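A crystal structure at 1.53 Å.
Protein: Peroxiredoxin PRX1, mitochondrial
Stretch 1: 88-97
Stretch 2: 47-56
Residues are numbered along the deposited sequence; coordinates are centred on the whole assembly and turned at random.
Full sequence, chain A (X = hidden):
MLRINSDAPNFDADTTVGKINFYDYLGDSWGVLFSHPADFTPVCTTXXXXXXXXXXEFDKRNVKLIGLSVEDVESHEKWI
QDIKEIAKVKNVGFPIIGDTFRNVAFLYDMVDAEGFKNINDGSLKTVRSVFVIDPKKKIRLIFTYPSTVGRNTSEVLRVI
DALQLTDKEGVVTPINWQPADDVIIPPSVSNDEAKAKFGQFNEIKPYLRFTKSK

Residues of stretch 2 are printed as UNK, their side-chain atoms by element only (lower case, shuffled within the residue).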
# COMPACT_ATOMS: atom_id res chain seq x y z
N LYS A 88 5.66 17.19 12.32
CA LYS A 88 4.84 18.33 12.62
C LYS A 88 3.39 18.07 12.22
O LYS A 88 2.82 18.82 11.50
CB LYS A 88 5.35 19.64 12.02
CG LYS A 88 6.72 20.00 12.56
CD LYS A 88 7.18 21.36 12.09
CE LYS A 88 7.51 22.24 13.27
NZ LYS A 88 8.70 21.81 14.01
N VAL A 89 2.86 16.98 12.71
CA VAL A 89 1.47 16.62 12.50
C VAL A 89 0.82 16.50 13.88
O VAL A 89 1.44 16.12 14.80
CB VAL A 89 1.25 15.29 11.77
CG1 VAL A 89 1.51 15.41 10.26
CG2 VAL A 89 2.08 14.21 12.38
N LYS A 90 -0.43 16.86 13.96
CA LYS A 90 -1.20 16.83 15.19
C LYS A 90 -1.60 15.46 15.71
O LYS A 90 -1.80 15.26 16.81
CB LYS A 90 -2.39 17.77 15.11
CG LYS A 90 -1.97 19.19 14.83
CD LYS A 90 -3.19 20.10 14.93
CE LYS A 90 -2.89 21.48 14.38
NZ LYS A 90 -4.00 22.43 14.66
N ASN A 91 -1.68 14.56 14.76
CA ASN A 91 -1.93 13.18 15.06
C ASN A 91 -1.56 12.29 13.88
O ASN A 91 -1.46 12.76 12.80
CB ASN A 91 -3.34 12.94 15.58
CG ASN A 91 -4.33 12.80 14.49
OD1 ASN A 91 -4.22 13.45 13.52
ND2 ASN A 91 -5.24 11.92 14.64
N VAL A 92 -1.36 11.03 14.18
CA VAL A 92 -1.12 10.02 13.17
C VAL A 92 -2.46 9.31 13.13
O VAL A 92 -2.78 8.59 14.00
CB VAL A 92 -0.06 9.06 13.60
CG1 VAL A 92 0.11 7.94 12.56
CG2 VAL A 92 1.24 9.82 13.71
N GLY A 93 -3.18 9.51 12.06
CA GLY A 93 -4.51 9.00 11.90
C GLY A 93 -4.76 7.57 11.48
O GLY A 93 -5.85 7.25 11.11
N PHE A 94 -3.75 6.77 11.51
CA PHE A 94 -3.86 5.39 11.14
C PHE A 94 -3.13 4.58 12.19
O PHE A 94 -2.35 5.03 12.90
CB PHE A 94 -3.28 5.14 9.74
CG PHE A 94 -1.92 5.73 9.53
CD1 PHE A 94 -0.82 5.10 10.02
CD2 PHE A 94 -1.73 6.88 8.81
CE1 PHE A 94 0.43 5.62 9.85
CE2 PHE A 94 -0.47 7.37 8.59
CZ PHE A 94 0.61 6.77 9.13
N PRO A 95 -3.51 3.31 12.22
CA PRO A 95 -2.89 2.41 13.17
C PRO A 95 -1.53 1.90 12.76
O PRO A 95 -1.22 1.86 11.63
CB PRO A 95 -3.81 1.19 13.17
CG PRO A 95 -4.90 1.45 12.22
CD PRO A 95 -4.51 2.61 11.41
N ILE A 96 -0.78 1.50 13.76
CA ILE A 96 0.45 0.80 13.58
C ILE A 96 0.24 -0.51 14.37
O ILE A 96 -0.06 -0.47 15.50
CB ILE A 96 1.70 1.52 14.08
CG1 ILE A 96 1.76 2.93 13.48
CG2 ILE A 96 2.93 0.74 13.66
CD1 ILE A 96 3.02 3.66 13.78
N ILE A 97 0.40 -1.64 13.68
CA ILE A 97 0.21 -2.93 14.27
C ILE A 97 1.40 -3.36 15.15
O ILE A 97 2.48 -3.31 14.75
CB ILE A 97 0.03 -3.99 13.16
CG1 ILE A 97 -1.22 -3.71 12.30
CG2 ILE A 97 0.06 -5.41 13.72
CD1 ILE A 97 -1.14 -4.29 10.89
N UNK A 47 9.42 7.81 6.77
CA UNK A 47 8.36 7.25 5.96
C UNK A 47 6.98 7.33 6.61
O UNK A 47 6.06 7.74 6.02
c UNK A 47 10.32 4.20 4.41
o UNK A 47 10.82 3.88 3.35
c UNK A 47 8.73 5.79 5.59
c UNK A 47 9.92 5.65 4.64
o UNK A 47 10.17 3.44 5.33
N UNK A 48 6.91 6.95 7.86
CA UNK A 48 5.68 7.04 8.56
C UNK A 48 5.24 8.50 8.71
O UNK A 48 4.13 8.82 8.62
c UNK A 48 5.71 6.28 9.93
c UNK A 48 4.37 6.37 10.61
c UNK A 48 6.01 4.84 9.77
N UNK A 49 6.21 9.34 8.91
CA UNK A 49 5.94 10.76 9.02
C UNK A 49 5.31 11.29 7.74
O UNK A 49 4.41 12.06 7.78
c UNK A 49 7.29 11.53 9.29
o UNK A 49 7.82 11.24 10.54
N UNK A 50 5.84 10.87 6.61
CA UNK A 50 5.30 11.32 5.34
C UNK A 50 3.86 10.82 5.10
O UNK A 50 3.04 11.55 4.68
c UNK A 50 6.23 10.93 4.20
N UNK A 51 3.62 9.55 5.39
CA UNK A 51 2.30 9.02 5.23
C UNK A 51 1.34 9.75 6.15
O UNK A 51 0.24 9.97 5.81
c UNK A 51 4.39 5.21 3.41
c UNK A 51 3.70 5.14 2.25
c UNK A 51 2.26 7.51 5.50
c UNK A 51 2.52 5.85 2.16
c UNK A 51 2.76 6.68 4.36
c UNK A 51 2.05 6.61 3.20
c UNK A 51 3.91 5.97 4.46
N UNK A 52 1.81 10.07 7.34
CA UNK A 52 0.95 10.82 8.26
C UNK A 52 0.59 12.21 7.73
O UNK A 52 -0.51 12.62 7.82
c UNK A 52 1.59 10.96 9.64
N UNK A 53 1.55 12.90 7.21
CA UNK A 53 1.32 14.23 6.68
C UNK A 53 0.39 14.18 5.50
O UNK A 53 -0.35 15.06 5.28
n UNK A 53 6.52 16.79 7.32
c UNK A 53 3.68 15.24 7.03
c UNK A 53 2.56 14.86 6.14
c UNK A 53 5.95 16.12 6.15
c UNK A 53 4.47 16.31 6.27
N UNK A 54 0.54 13.14 4.69
CA UNK A 54 -0.23 13.01 3.48
C UNK A 54 -1.54 12.24 3.59
O UNK A 54 -2.16 12.04 2.63
c UNK A 54 2.75 12.32 1.17
c UNK A 54 0.63 12.40 2.38
c UNK A 54 1.34 14.32 0.98
c UNK A 54 1.82 13.24 1.93
N UNK A 55 -1.96 11.90 4.79
CA UNK A 55 -3.15 11.10 4.97
C UNK A 55 -4.39 11.69 4.22
O UNK A 55 -5.17 10.99 3.74
c UNK A 55 -4.76 10.16 6.68
c UNK A 55 -6.47 9.45 8.29
c UNK A 55 -3.47 10.88 6.45
c UNK A 55 -5.04 9.89 8.13
n UNK A 55 -7.49 10.49 8.15
N UNK A 56 -4.50 13.02 4.14
CA UNK A 56 -5.63 13.60 3.40
C UNK A 56 -5.67 13.20 1.93
O UNK A 56 -6.71 13.11 1.38
c UNK A 56 -3.84 14.06 4.95
c UNK A 56 -4.73 15.26 4.82
c UNK A 56 -5.43 15.12 3.53
O HOH W 1 -2.23 11.59 10.06

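Position 47 carries three carbons in a row, the third bonded to two oxygens, and its side chain is out of reach of stretch 1. A carboxylate on a two-carbon spacer is glutamate, E47; its oxygens are hydrogen-bonded elsewhere in the structure.

Position 48 has three carbons, one bonded to CA and carrying the other two; a branch carbon meets F94 and I96. Forking at CB without oxygen identifies valine, V48. Its CG1 lies 4.1 Å from F94 CZ, near the plane of that ring, and 4.4 Å from I96 CD1.

Position 49 has one carbon followed by one oxygen, which is serine, S49. Its CA-to-CB bond points away from stretch 1. Position 50 has a single carbon, also directed away, and is alanine, A50.

At position 51 one carbon, which meets F94, leads to a six-carbon ring with no oxygen attached: phenylalanine, F51. The ring leads away from stretch 1, so the approach is made nearer the main chain, with F51 C 3.9 Å from F94 CE2 and F51 CB 4.1 Å from F94 CZ.

Position 52 again shows one carbon, this time pointing toward stretch 1 and meeting V89, V92 and F94: alanine, A52. Its CB is 4.2 Å from V92 CG2 and 4.3 Å from V89 CG2. F94 CE2 approaches A52 CA (3.7 Å) more closely than A52 CB (4.3 Å).

Position 53 has four carbons in a row ending in nitrogen, and the chain packs on V89; hence lysine, K53. V89 CG1 packs 3.8 Å from K53 CA and 3.9 Å from K53 CG, so the aliphatic base of the chain makes the contact.

Position 54 has four carbons forked at the second, giving leucine, L54, which points away. Its N closes the helical turn on A50 O at 3.0 Å.

Position 55 repeats the linear four-carbon, one-nitrogen pattern, its far carbon meeting the backbone O of G93: lysine, K55. Its chi1 to chi3 are all t, and the extended chain brings CE to 3.6 Å from G93 O. An ideal CB on G93 would fall 2.8 Å from K55 CD, a clash that glycine avoids.

Position 56 has three carbons closing a ring onto the backbone N: proline, P56, beyond contact range.

The contact therefore works by apolar packing, with no direct hydrogen bond between the stretches and 414 Å² buried in total. V89, V92 and F94 converge on A52, while I96 extends the packing to V48. One water links helix and loop backbones, donating to A52 O (3.0 Å) and N91 O (3.1 Å) and accepting from G93 N (3.0 Å).

Stretch 2 (47-56) EVSAFAKLKP
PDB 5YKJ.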